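Local coordinates for haloacid dehalogenase domain protein hydrolase (Planctomyces limnophilus, PDB 4OVY) that probably acts as a metal-dependent hydrolase of the haloacid dehalogenase superfamily, perhaps a phosphatase, and binds a calcium ion, at residues Q56-L61 and T120-K125; L66-D69 and E73-T76; D113-I118 and L201-E206; Y268-P273 and R279-A284. One frame throughout, in Å; residues are numbered along the deposited sequence.

How the interactions relate
Interactions 1, 2 and 3 lie on the same side of the chain's centre and share elements: interactions 1 and 2 both use helix 55-67, interactions 1 and 3 both use helix 112-125. Phe59 of interaction 1 touches Phe115 and Ile118 of interaction 3, so that the two contacts adjoin through packed side chains. Interaction 3 is the buried one and places an arginine flat on a phenylalanine; interaction 1, partly buried, relies on two aromatic rings; interaction 2, its centre about 29 Å from that of the chain, rests a tryptophan on a leucine and an alanine. Interaction 4 lies apart, at the surface of the core domain, and is the only one with a hydrogen bond between its segments.

Interaction 1 (Q56-L61 and T120-K125); sequences QLAFAL and TEWIRK
Two helical segments meet through Phe59 and Trp122, whose CA atoms are 7.2 Å apart, the shortest such spacing between 56-61 and 120-125. Trp122 directs its CB toward the other helix, and with CG anti to the backbone N (chi1 -177°) the indole is carried across to the backbone of Ala58 and Phe59, with one face turned to Phe59 CA and CB. Phe59 packs on that face. Its CB stands 3.7 Å from the centroid of the six-membered ring, exactly on the ring normal, a CH-pi contact. Further along the indole, CD1 at the edge of the phenyl ring reaches Trp122 CG at 3.5 Å. The two rings therefore form a T-shaped pair in which Phe59 gives the edge and the five-membered ring the face, with centroids 5.2 Å apart and planes at 78°. Beside them Trp122 CZ2 passes 3.5 Å from Phe59 N, and Ala58 CB packs 4.0 Å from CZ2, a methyl small enough for the indole to reach the helix backbone. The polar end of the indole is also fixed: NE1 donates to the carboxylate of Asp62, one turn further along the first helix, which limits rotation of the ring. On the side of helix 112-125 that faces away, Arg124 grips Glu121 side-on, using NE and NH2 for one oxygen each. Tyr135 lies nearly parallel to the indole, and Phe167 meets both aromatic side chains. Such helix-on-helix aromatic packing is consistent with the helical C1 cap of haloacid dehalogenase-like proteins, which is inserted after the first core strand.

Interaction 2 (L66-D69 and E73-T76); sequences LLAD and EWRT. With EDO (1,2-ethanediol), chain E.
Trp74 folds back onto Leu67 and Ala68, so that a short 3-10 segment, 73-75, is held against these two residues where helix 55-67 runs out, in what appears to be the helical cap of the enzyme. Ala68 and Trp74 make the nearest backbone approach, with CA atoms 7.1 Å apart. The packed side is wholly apolar. CG of Trp74 is anti to its carbonyl carbon (chi1 -74°), and the benzo half of the indole is thereby laid toward the helix. Leu67 CB sits 3.9 Å from Trp74 CH2 at the far corner of that ring, while Ala68 CA comes to 3.8 Å from CE3 and its methyl CB to 4.1 Å from the same carbon. The tryptophan thus meets the stems of these residues more than their ends, and the branched tip of Leu67 extends past it. His71, in the connecting loop, and Phe80 both stack on the indole, which is buried. The opposite character appears on the outer side, where Asp69, Arg75 and Thr76 are exposed. There the 3-10 segment closes on itself through Thr76 N bonding to Glu73 O, and Arg75 stretches out as an extended chain from CG to NE without touching the helix. A molecule of 1,2-ethanediol, probably from the crystallisation liquor, fills part of this looser side: its C2 lies 3.6 Å from Ala68 O, while its O1, near the plane of the guanidinium at the edge, accepts a hydrogen bond of 2.9 Å from Arg75 NH2.

Interaction 3 (D113-I118 and L201-E206); sequences DEFENI and LVRLAE
Arg203 reaches from its strand to lie flat on Phe115, and the contact can be followed along the arginine. CB points toward the helix, and the chain runs outward through CG to CD, which is 3.8 Å from Phe115 CB. There the chain bends (chi3 51°), turning the guanidinium over the ring instead of past it. NE passes above the ring margin, 4.1 Å from Phe115 CD1, and is bonded to the carbonyl of His107, which pins the group. CZ stands 4.1 Å from the ring centroid and 10° off its normal, a cation-pi contact with the planes only 17° apart. At the tip NH1 hangs 3.7 Å above the ring plane, over its centre. A serine in place of Phe115 would probably leave the buried guanidinium without its aromatic platform and open a gap beneath it. His107 meets the phenyl ring edge-to-face, and Thr103 of helix 95-106 touches both side chains. Strand 198-204 pairs with 183-195 in an antiparallel hairpin, so this stack ties that hairpin to helix 112-125, while backbone bonds from Leu201 and Arg203 join the strand to residues 109-112, leading into the helix.

Interaction 4 (Y268-P273 and R279-A284); sequences YDRQSP and RALTDA
The guanidinium of Arg270 has Leu281 on one face and Thr282 at its edge: CD2 of the leucine lies 3.8 Å above the plane, offset toward the rim beside NH1, and the threonine hydroxyl comes in at the edge, tilted 24° from the plane. That hydroxyl is the acceptor of the bond across the contact, Arg270 NH2 to Thr282 OG1 at 2.9 Å, bent to 142°. The second flat group, the carboxylate of Asp269, offers the anti lone pair of OD1 to the backbone N of Arg270, while OD2 bonds His258 and passes 4.3 Å from Leu281 CD2. The motif is a type I beta turn, Asp269 to Ser272, docked on the first turn of helix 279-287 in the Rossmann-like core domain. Arg270 crosses both helix side chains at about a right angle, its arm extended from CG to NE. Its NH2 also forms a salt bridge with Asp278, just before the helix, and since Thr282 OG1 is bonded to the carbonyl of Asp278, the three residues make a small polar network. A leucine in place of Arg270 would probably leave the Asp278 carboxylate without its cation and Thr282 OG1 without this donor, loosening the tie between turn and helix. The side chain of Asp269 lies about 12 Å from the bound calcium ion, too far to be a ligand, and Tyr268 bonds Glu50, a residue reported to bind calcium though not in this chain. Within the turn, the bond from Arg270 N to Asp269 OD1 is short, 2.7 Å, at an N-H...O angle of 152°.

Interaction 1 (Q56-L61 and T120-K125)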
# COMPACT_ATOMS: atom_id res chain seq x y z
N GLN A 56 1.25 4.27 21.37
CA GLN A 56 -0.02 4.83 20.92
C GLN A 56 -1.08 4.81 22.03
O GLN A 56 -1.95 5.67 22.05
CB GLN A 56 -0.54 4.15 19.66
CG GLN A 56 -1.76 4.86 19.07
CD GLN A 56 -2.26 4.21 17.80
OE1 GLN A 56 -1.53 3.48 17.14
NE2 GLN A 56 -3.50 4.49 17.46
N LEU A 57 -1.01 3.84 22.94
CA LEU A 57 -1.93 3.83 24.09
C LEU A 57 -1.63 5.01 25.02
O LEU A 57 -2.56 5.67 25.51
CB LEU A 57 -1.90 2.48 24.82
CG LEU A 57 -2.94 2.29 25.93
CD1 LEU A 57 -4.35 2.57 25.44
CD2 LEU A 57 -2.83 0.89 26.51
N ALA A 58 -0.35 5.30 25.25
CA ALA A 58 0.05 6.49 26.00
C ALA A 58 -0.52 7.76 25.36
O ALA A 58 -1.04 8.63 26.04
CB ALA A 58 1.57 6.58 26.12
N PHE A 59 -0.40 7.85 24.03
CA PHE A 59 -0.97 8.97 23.26
C PHE A 59 -2.48 9.06 23.47
O PHE A 59 -3.00 10.13 23.81
CB PHE A 59 -0.61 8.80 21.78
CG PHE A 59 -1.40 9.65 20.83
CD1 PHE A 59 -1.07 10.99 20.62
CD2 PHE A 59 -2.44 9.10 20.09
CE1 PHE A 59 -1.78 11.77 19.72
CE2 PHE A 59 -3.16 9.88 19.19
CZ PHE A 59 -2.83 11.21 19.01
N ALA A 60 -3.17 7.93 23.30
CA ALA A 60 -4.63 7.89 23.46
C ALA A 60 -5.05 8.33 24.87
O ALA A 60 -6.04 9.05 25.03
CB ALA A 60 -5.15 6.49 23.15
N LEU A 61 -4.30 7.90 25.88
CA LEU A 61 -4.52 8.33 27.26
C LEU A 61 -4.47 9.85 27.42
O LEU A 61 -5.36 10.45 28.05
CB LEU A 61 -3.51 7.65 28.21
CG LEU A 61 -3.97 6.35 28.87
CD1 LEU A 61 -4.54 5.34 27.89
CD2 LEU A 61 -2.83 5.72 29.68
N THR A 120 2.30 14.63 15.76
CA THR A 120 3.65 15.21 15.70
C THR A 120 3.96 16.06 16.93
O THR A 120 5.04 15.97 17.51
CB THR A 120 3.81 16.05 14.42
OG1 THR A 120 3.72 15.17 13.30
CG2 THR A 120 5.16 16.77 14.40
N GLU A 121 2.99 16.87 17.35
CA GLU A 121 3.15 17.67 18.54
C GLU A 121 3.24 16.80 19.79
O GLU A 121 4.08 17.05 20.65
CB GLU A 121 2.03 18.70 18.64
CG GLU A 121 2.15 19.80 17.60
CD GLU A 121 3.45 20.58 17.74
OE1 GLU A 121 3.50 21.48 18.62
OE2 GLU A 121 4.40 20.30 16.98
N TRP A 122 2.42 15.76 19.88
CA TRP A 122 2.48 14.88 21.04
C TRP A 122 3.81 14.15 21.12
O TRP A 122 4.43 14.09 22.18
CB TRP A 122 1.34 13.85 21.02
CG TRP A 122 1.36 12.99 22.24
CD1 TRP A 122 0.80 13.27 23.44
CD2 TRP A 122 2.01 11.72 22.38
NE1 TRP A 122 1.04 12.25 24.33
CE2 TRP A 122 1.79 11.29 23.70
CE3 TRP A 122 2.76 10.90 21.52
CZ2 TRP A 122 2.27 10.07 24.19
CZ3 TRP A 122 3.24 9.69 22.01
CH2 TRP A 122 3.00 9.29 23.33
N ILE A 123 4.26 13.58 20.01
CA ILE A 123 5.43 12.71 20.06
C ILE A 123 6.74 13.48 20.28
O ILE A 123 7.75 12.90 20.65
CB ILE A 123 5.51 11.76 18.83
CG1 ILE A 123 6.24 10.46 19.22
CG2 ILE A 123 6.16 12.46 17.64
CD1 ILE A 123 5.74 9.24 18.50
N ARG A 124 6.72 14.79 20.07
CA ARG A 124 7.89 15.58 20.44
C ARG A 124 7.81 16.14 21.87
O ARG A 124 8.84 16.44 22.46
CB ARG A 124 8.17 16.66 19.40
CG ARG A 124 7.18 17.80 19.37
CD ARG A 124 7.63 18.89 18.41
NE ARG A 124 6.91 20.13 18.67
CZ ARG A 124 7.12 20.93 19.72
NH1 ARG A 124 8.07 20.65 20.62
NH2 ARG A 124 6.39 22.03 19.87
N LYS A 125 6.61 16.24 22.44
CA LYS A 125 6.45 16.77 23.81
C LYS A 125 6.42 15.70 24.89
O LYS A 125 6.87 15.94 26.02
CB LYS A 125 5.19 17.62 23.91
CG LYS A 125 5.25 18.90 23.11
CD LYS A 125 3.96 19.69 23.23
CE LYS A 125 4.03 20.95 22.37
NZ LYS A 125 2.94 21.90 22.69

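Interaction 2 (L66-D69 and E73-T76)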
# COMPACT_ATOMS: atom_id res chain seq x y z
N LEU A 66 -7.27 15.11 27.78
CA LEU A 66 -7.44 16.47 27.26
C LEU A 66 -8.90 16.73 26.87
O LEU A 66 -9.43 17.83 27.08
CB LEU A 66 -6.53 16.68 26.05
CG LEU A 66 -6.46 18.09 25.46
CD1 LEU A 66 -5.87 19.07 26.47
CD2 LEU A 66 -5.63 18.09 24.17
N LEU A 67 -9.56 15.71 26.33
CA LEU A 67 -10.94 15.84 25.84
C LEU A 67 -12.01 15.63 26.91
O LEU A 67 -13.18 15.97 26.69
CB LEU A 67 -11.17 14.84 24.70
CG LEU A 67 -10.34 15.08 23.45
CD1 LEU A 67 -10.39 13.86 22.55
CD2 LEU A 67 -10.81 16.33 22.71
N ALA A 68 -11.63 15.10 28.07
CA ALA A 68 -12.59 14.59 29.05
C ALA A 68 -13.51 15.65 29.63
O ALA A 68 -14.59 15.33 30.12
CB ALA A 68 -11.87 13.86 30.18
N ASP A 69 -13.09 16.91 29.59
CA ASP A 69 -13.90 17.98 30.15
C ASP A 69 -15.21 18.19 29.38
O ASP A 69 -16.11 18.84 29.89
CB ASP A 69 -13.10 19.30 30.29
CG ASP A 69 -12.72 19.91 28.96
OD1 ASP A 69 -12.24 19.19 28.06
OD2 ASP A 69 -12.87 21.14 28.81
N GLU A 73 -20.17 11.54 30.25
CA GLU A 73 -20.48 10.12 30.07
C GLU A 73 -19.25 9.20 30.21
O GLU A 73 -19.39 8.01 30.52
CB GLU A 73 -21.21 9.89 28.73
CG GLU A 73 -20.34 9.83 27.48
CD GLU A 73 -19.85 11.17 26.96
OE1 GLU A 73 -20.00 12.22 27.64
OE2 GLU A 73 -19.29 11.18 25.84
N TRP A 74 -18.06 9.76 30.01
CA TRP A 74 -16.83 8.96 30.11
C TRP A 74 -16.49 8.51 31.53
O TRP A 74 -15.65 7.62 31.72
CB TRP A 74 -15.64 9.72 29.52
CG TRP A 74 -15.62 9.80 28.04
CD1 TRP A 74 -16.50 9.21 27.16
CD2 TRP A 74 -14.65 10.47 27.24
NE1 TRP A 74 -16.14 9.49 25.87
CE2 TRP A 74 -15.01 10.26 25.89
CE3 TRP A 74 -13.52 11.23 27.53
CZ2 TRP A 74 -14.28 10.80 24.83
CZ3 TRP A 74 -12.78 11.76 26.47
CH2 TRP A 74 -13.16 11.54 25.14
N ARG A 75 -17.13 9.11 32.54
CA ARG A 75 -16.97 8.63 33.90
C ARG A 75 -17.51 7.21 34.07
O ARG A 75 -17.13 6.52 35.01
CB ARG A 75 -17.64 9.57 34.91
CG ARG A 75 -16.99 10.93 35.00
CD ARG A 75 -17.35 11.65 36.29
NE ARG A 75 -16.67 12.94 36.41
CZ ARG A 75 -17.10 14.09 35.89
NH1 ARG A 75 -18.23 14.15 35.20
NH2 ARG A 75 -16.37 15.20 36.07
N THR A 76 -18.40 6.77 33.17
CA THR A 76 -18.94 5.42 33.22
C THR A 76 -18.70 4.59 31.95
O THR A 76 -18.67 3.36 32.02
CB THR A 76 -20.45 5.42 33.57
OG1 THR A 76 -21.16 6.35 32.75
CG2 THR A 76 -20.66 5.81 35.02
C1 EDO E . -16.14 17.30 33.03
O1 EDO E . -16.58 17.53 34.37
C2 EDO E . -17.20 16.53 32.26
O2 EDO E . -18.42 17.29 32.23

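Interaction 3 (D113-I118 and L201-E206)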
# COMPACT_ATOMS: atom_id res chain seq x y z
N ASP A 113 -4.38 15.65 7.81
CA ASP A 113 -3.34 16.60 8.19
C ASP A 113 -3.51 17.12 9.62
O ASP A 113 -2.53 17.32 10.33
CB ASP A 113 -3.31 17.78 7.21
CG ASP A 113 -2.72 17.41 5.86
OD1 ASP A 113 -2.15 16.31 5.70
OD2 ASP A 113 -2.81 18.24 4.94
N GLU A 114 -4.76 17.32 10.05
CA GLU A 114 -5.02 17.75 11.42
C GLU A 114 -4.56 16.68 12.41
O GLU A 114 -3.90 16.98 13.42
CB GLU A 114 -6.51 18.11 11.59
CG GLU A 114 -6.84 19.44 10.93
CD GLU A 114 -8.31 19.74 10.73
OE1 GLU A 114 -9.19 18.86 10.86
OE2 GLU A 114 -8.60 20.91 10.41
N PHE A 115 -4.88 15.42 12.11
CA PHE A 115 -4.46 14.31 12.96
C PHE A 115 -2.93 14.19 13.01
O PHE A 115 -2.36 14.01 14.07
CB PHE A 115 -5.09 13.00 12.49
CG PHE A 115 -4.78 11.84 13.39
CD1 PHE A 115 -5.40 11.74 14.63
CD2 PHE A 115 -3.86 10.87 13.02
CE1 PHE A 115 -5.12 10.68 15.48
CE2 PHE A 115 -3.58 9.82 13.86
CZ PHE A 115 -4.20 9.72 15.10
N GLU A 116 -2.28 14.30 11.85
CA GLU A 116 -0.82 14.27 11.77
C GLU A 116 -0.19 15.33 12.67
O GLU A 116 0.74 15.04 13.41
CB GLU A 116 -0.34 14.45 10.32
CG GLU A 116 1.18 14.52 10.19
CD GLU A 116 1.68 14.66 8.77
OE1 GLU A 116 2.90 14.85 8.59
OE2 GLU A 116 0.88 14.56 7.82
N ASN A 117 -0.71 16.56 12.61
CA ASN A 117 -0.21 17.65 13.47
C ASN A 117 -0.33 17.33 14.96
O ASN A 117 0.56 17.63 15.75
CB ASN A 117 -0.94 18.96 13.16
CG ASN A 117 -0.56 19.53 11.80
OD1 ASN A 117 0.46 19.18 11.21
ND2 ASN A 117 -1.40 20.44 11.29
N ILE A 118 -1.45 16.72 15.34
CA ILE A 118 -1.68 16.29 16.71
C ILE A 118 -0.65 15.24 17.15
O ILE A 118 -0.06 15.35 18.22
CB ILE A 118 -3.13 15.79 16.90
CG1 ILE A 118 -4.08 16.99 16.92
CG2 ILE A 118 -3.28 14.98 18.19
CD1 ILE A 118 -5.54 16.65 16.78
N LEU A 201 -8.77 14.77 2.98
CA LEU A 201 -9.31 13.49 3.43
C LEU A 201 -9.71 13.65 4.89
O LEU A 201 -8.90 14.12 5.70
CB LEU A 201 -8.30 12.36 3.30
CG LEU A 201 -8.07 11.73 1.92
CD1 LEU A 201 -9.38 11.35 1.22
CD2 LEU A 201 -7.24 12.63 1.03
N VAL A 202 -10.93 13.23 5.20
CA VAL A 202 -11.52 13.36 6.53
C VAL A 202 -11.64 11.99 7.17
O VAL A 202 -12.10 11.04 6.53
CB VAL A 202 -12.91 14.02 6.44
CG1 VAL A 202 -13.57 14.09 7.81
CG2 VAL A 202 -12.79 15.41 5.83
N ARG A 203 -11.24 11.89 8.43
CA ARG A 203 -11.34 10.65 9.19
C ARG A 203 -12.79 10.36 9.60
O ARG A 203 -13.50 11.23 10.11
CB ARG A 203 -10.47 10.74 10.44
CG ARG A 203 -8.98 10.92 10.18
CD ARG A 203 -8.24 11.23 11.47
NE ARG A 203 -8.58 10.27 12.50
CZ ARG A 203 -7.93 9.13 12.75
NH1 ARG A 203 -6.85 8.79 12.05
NH2 ARG A 203 -8.37 8.33 13.72
N LEU A 204 -13.22 9.12 9.37
CA LEU A 204 -14.55 8.67 9.75
C LEU A 204 -14.52 7.87 11.06
O LEU A 204 -13.47 7.38 11.47
CB LEU A 204 -15.14 7.82 8.64
CG LEU A 204 -15.23 8.48 7.26
CD1 LEU A 204 -15.85 7.50 6.27
CD2 LEU A 204 -16.03 9.77 7.32
N ALA A 205 -15.67 7.76 11.70
CA ALA A 205 -15.82 6.96 12.91
C ALA A 205 -16.18 5.53 12.50
O ALA A 205 -17.19 4.98 12.93
CB ALA A 205 -16.90 7.55 13.81
N GLU A 206 -15.33 4.95 11.66
CA GLU A 206 -15.56 3.64 11.09
C GLU A 206 -14.21 2.97 10.90
O GLU A 206 -13.28 3.61 10.39
CB GLU A 206 -16.28 3.80 9.76
CG GLU A 206 -17.13 2.62 9.34
CD GLU A 206 -17.78 2.84 7.99
OE1 GLU A 206 -18.02 4.01 7.61
OE2 GLU A 206 -18.06 1.83 7.31

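Interaction 4 (Y268-P273 and R279-A284)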
# COMPACT_ATOMS: atom_id res chain seq x y z
N TYR A 268 10.29 -9.48 29.68
CA TYR A 268 8.92 -10.00 29.63
C TYR A 268 8.74 -10.97 28.49
O TYR A 268 9.43 -10.87 27.48
CB TYR A 268 7.91 -8.86 29.47
CG TYR A 268 8.06 -8.03 28.21
CD1 TYR A 268 8.91 -6.94 28.17
CD2 TYR A 268 7.31 -8.32 27.06
CE1 TYR A 268 9.04 -6.16 27.03
CE2 TYR A 268 7.43 -7.56 25.91
CZ TYR A 268 8.29 -6.48 25.90
OH TYR A 268 8.41 -5.72 24.77
N ASP A 269 7.83 -11.92 28.64
CA ASP A 269 7.38 -12.73 27.52
C ASP A 269 5.96 -13.28 27.74
O ASP A 269 4.99 -12.66 27.29
CB ASP A 269 8.40 -13.84 27.12
CG ASP A 269 9.03 -14.57 28.30
OD1 ASP A 269 8.34 -14.94 29.28
OD2 ASP A 269 10.25 -14.83 28.23
N ARG A 270 5.84 -14.39 28.46
CA ARG A 270 4.59 -15.17 28.47
C ARG A 270 3.46 -14.54 29.29
O ARG A 270 2.29 -14.83 29.05
CB ARG A 270 4.85 -16.59 28.96
CG ARG A 270 5.85 -17.35 28.10
CD ARG A 270 5.92 -18.83 28.45
NE ARG A 270 7.10 -19.48 27.86
CZ ARG A 270 7.14 -20.04 26.65
NH1 ARG A 270 8.27 -20.59 26.22
NH2 ARG A 270 6.08 -20.06 25.86
N GLN A 271 3.82 -13.68 30.25
CA GLN A 271 2.86 -13.10 31.18
C GLN A 271 2.53 -11.63 30.90
O GLN A 271 1.77 -11.02 31.63
CB GLN A 271 3.40 -13.19 32.62
CG GLN A 271 3.89 -14.57 33.05
CD GLN A 271 2.75 -15.52 33.33
OE1 GLN A 271 1.92 -15.80 32.47
NE2 GLN A 271 2.71 -16.04 34.56
N SER A 272 3.11 -11.07 29.84
CA SER A 272 3.02 -9.64 29.62
C SER A 272 1.69 -9.26 28.99
O SER A 272 1.28 -9.88 28.01
CB SER A 272 4.15 -9.17 28.71
OG SER A 272 4.16 -7.76 28.64
N PRO A 273 1.01 -8.25 29.53
CA PRO A 273 -0.17 -7.76 28.84
C PRO A 273 0.17 -7.06 27.51
O PRO A 273 -0.66 -7.05 26.60
CB PRO A 273 -0.80 -6.78 29.83
CG PRO A 273 0.27 -6.43 30.80
CD PRO A 273 1.24 -7.58 30.82
N ARG A 279 3.26 -18.51 22.45
CA ARG A 279 3.09 -19.53 21.43
C ARG A 279 4.20 -19.48 20.37
O ARG A 279 4.72 -20.52 19.94
CB ARG A 279 1.72 -19.39 20.75
CG ARG A 279 0.53 -19.35 21.71
CD ARG A 279 0.52 -20.53 22.66
NE ARG A 279 -0.54 -20.41 23.66
CZ ARG A 279 -0.74 -21.29 24.64
NH1 ARG A 279 0.04 -22.36 24.75
NH2 ARG A 279 -1.72 -21.10 25.51
N ALA A 280 4.58 -18.27 19.96
CA ALA A 280 5.62 -18.10 18.96
C ALA A 280 6.99 -18.54 19.48
O ALA A 280 7.80 -19.08 18.72
CB ALA A 280 5.68 -16.65 18.48
N LEU A 281 7.24 -18.31 20.76
CA LEU A 281 8.50 -18.70 21.40
C LEU A 281 8.62 -20.22 21.51
O LEU A 281 9.64 -20.81 21.17
CB LEU A 281 8.61 -18.03 22.77
CG LEU A 281 9.91 -18.18 23.56
CD1 LEU A 281 11.11 -17.74 22.74
CD2 LEU A 281 9.82 -17.39 24.85
N THR A 282 7.54 -20.85 21.97
CA THR A 282 7.50 -22.30 22.06
C THR A 282 7.72 -22.98 20.69
O THR A 282 8.40 -23.99 20.62
CB THR A 282 6.17 -22.75 22.68
OG1 THR A 282 6.11 -22.25 24.02
CG2 THR A 282 6.02 -24.27 22.70
N ASP A 283 7.17 -22.39 19.62
CA ASP A 283 7.27 -22.98 18.29
C ASP A 283 8.51 -22.55 17.49
O ASP A 283 8.74 -23.07 16.40
CB ASP A 283 6.02 -22.66 17.47
CG ASP A 283 4.85 -23.58 17.80
OD1 ASP A 283 4.99 -24.47 18.66
OD2 ASP A 283 3.79 -23.40 17.18
N ALA A 284 9.31 -21.64 18.04
CA ALA A 284 10.43 -21.07 17.29
C ALA A 284 11.36 -22.13 16.70
O ALA A 284 11.67 -22.10 15.52
CB ALA A 284 11.22 -20.10 18.16